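Local coordinates for pmbA-related protein (PDB 1VL4) that is a putative modulator of DNA gyrase of the PmbA/TldD family and may act as a metallopeptidase, at the interface of chains A and B. Sequence-based numbering; all coordinates share one arbitrary frame. Chains: chain A/B, pmbA-related protein.

The interface of chains A and B. Residues chain A 75-76, 90, 94; chain B 41, 43, 57, 128.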
# COMPACT_ATOMS: atom_id res chain seq x y z
N THR A 75 1.50 23.88 -3.20
CA THR A 75 2.20 22.82 -3.97
C THR A 75 1.28 22.17 -5.03
O THR A 75 0.15 21.80 -4.68
CB THR A 75 2.74 21.72 -3.01
OG1 THR A 75 3.51 22.32 -1.97
CG2 THR A 75 3.62 20.67 -3.74
N PHE A 76 1.78 22.00 -6.27
CA PHE A 76 1.06 21.29 -7.37
C PHE A 76 2.04 20.24 -7.96
O PHE A 76 3.25 20.52 -8.08
CB PHE A 76 0.57 22.23 -8.45
CG PHE A 76 -0.12 21.54 -9.59
CD1 PHE A 76 -1.21 20.70 -9.35
CD2 PHE A 76 0.36 21.65 -10.90
CE1 PHE A 76 -1.90 20.03 -10.43
CE2 PHE A 76 -0.29 20.99 -11.96
CZ PHE A 76 -1.44 20.18 -11.72
N GLU A 90 -1.73 27.34 -10.04
CA GLU A 90 -2.33 26.30 -9.22
C GLU A 90 -1.64 26.22 -7.86
O GLU A 90 -2.29 26.19 -6.82
CB GLU A 90 -2.25 24.97 -9.96
CG GLU A 90 -3.01 23.83 -9.33
CD GLU A 90 -4.54 23.96 -9.40
OE1 GLU A 90 -5.11 24.89 -10.00
OE2 GLU A 90 -5.17 23.10 -8.80
N ASN A 94 -3.03 27.27 -3.90
CA ASN A 94 -2.98 26.44 -2.72
C ASN A 94 -2.29 27.04 -1.49
O ASN A 94 -2.25 26.41 -0.42
CB ASN A 94 -2.35 25.09 -3.05
CG ASN A 94 -3.22 24.25 -4.03
OD1 ASN A 94 -4.42 24.47 -4.16
ND2 ASN A 94 -2.60 23.30 -4.69
N ARG B 41 -6.75 13.74 -12.49
CA ARG B 41 -6.46 14.89 -11.66
C ARG B 41 -7.23 14.65 -10.35
O ARG B 41 -8.38 14.21 -10.37
CB ARG B 41 -6.97 16.18 -12.33
CG ARG B 41 -5.91 17.11 -13.01
CD ARG B 41 -4.91 17.78 -12.02
NE ARG B 41 -5.58 18.18 -10.78
CZ ARG B 41 -5.84 19.43 -10.39
NH1 ARG B 41 -6.50 19.62 -9.25
NH2 ARG B 41 -5.45 20.48 -11.11
N PHE B 43 -7.72 16.11 -6.08
CA PHE B 43 -7.47 17.09 -5.07
C PHE B 43 -8.02 16.48 -3.83
O PHE B 43 -9.17 16.01 -3.85
CB PHE B 43 -8.20 18.40 -5.35
CG PHE B 43 -7.94 19.45 -4.30
CD1 PHE B 43 -6.82 20.27 -4.39
CD2 PHE B 43 -8.76 19.57 -3.20
CE1 PHE B 43 -6.53 21.22 -3.42
CE2 PHE B 43 -8.48 20.52 -2.21
CZ PHE B 43 -7.33 21.34 -2.33
N ASP B 57 -2.68 17.98 -4.46
CA ASP B 57 -3.22 18.50 -5.72
C ASP B 57 -2.26 17.99 -6.79
O ASP B 57 -1.08 18.37 -6.85
CB ASP B 57 -3.34 20.03 -5.61
CG ASP B 57 -3.98 20.67 -6.82
OD1 ASP B 57 -4.53 19.97 -7.69
OD2 ASP B 57 -3.96 21.92 -6.88
N VAL B 128 -10.80 26.25 -4.59
CA VAL B 128 -10.10 25.56 -3.50
C VAL B 128 -10.74 25.97 -2.16
O VAL B 128 -10.90 25.15 -1.26
CB VAL B 128 -8.56 25.84 -3.53
CG1 VAL B 128 -7.88 25.46 -2.23
CG2 VAL B 128 -7.92 25.06 -4.69
O HOH W 1 0.09 19.13 -4.33
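Strand 51-69 of chain B lays B:Asp57 against strand 72-78, helix 84-93 and the 3-10 turn 94-96 of chain A, in one of two equivalent patches of the two-fold interface of the deposited pair, which may or may not be the dimer in solution. B:Asp57 has its CG anti to the backbone N (chi1 -176°), which turns the carboxylate toward A:Glu90 and A:Asn94. The amide ND2 of A:Asn94 donates to carboxylate oxygen OD2 of B:Asp57 over 2.9 Å, nearly straight at 166° and on the anti lone pair, away from OD1. The same ND2 gives a bond of 3.1 Å to the backbone O of A:Thr75, arriving from above the carbonyl plane. Both acceptors lie close to the amide plane, and together they fix its rotation; the amide oxygen OD1 of A:Asn94 rests 3.6 Å from methyl CG2 of B:Val128. With an alanine here, B:Asp57 OD2 and the A:Thr75 carbonyl would probably lose the donor they share, and with it the direct amide link between the chains.

A:Glu90 brings a second carboxylate to the same oxygen, its OE2 2.6 Å from B:Asp57 OD2. So short a pair suggests that one of the two acids carries a proton, in which case this is a hydrogen bond. The poorly ordered B:Arg41 salt-bridges both acids, NH1 to B:Asp57 OD1 and NH2 more loosely to A:Glu90 OE2, and would probably offset some negative charge. On the chain A side, CG of A:Glu90 packs over the rim of one face of the A:Phe76 ring; the backbone O of B:Asp57 comes 3.4 Å from ring carbon CD1, raised over the rim of the other face. Water 1 closes the seam, 2.7 Å from the O of A:Thr75 and also bound to the backbone N and O of B:Asp57.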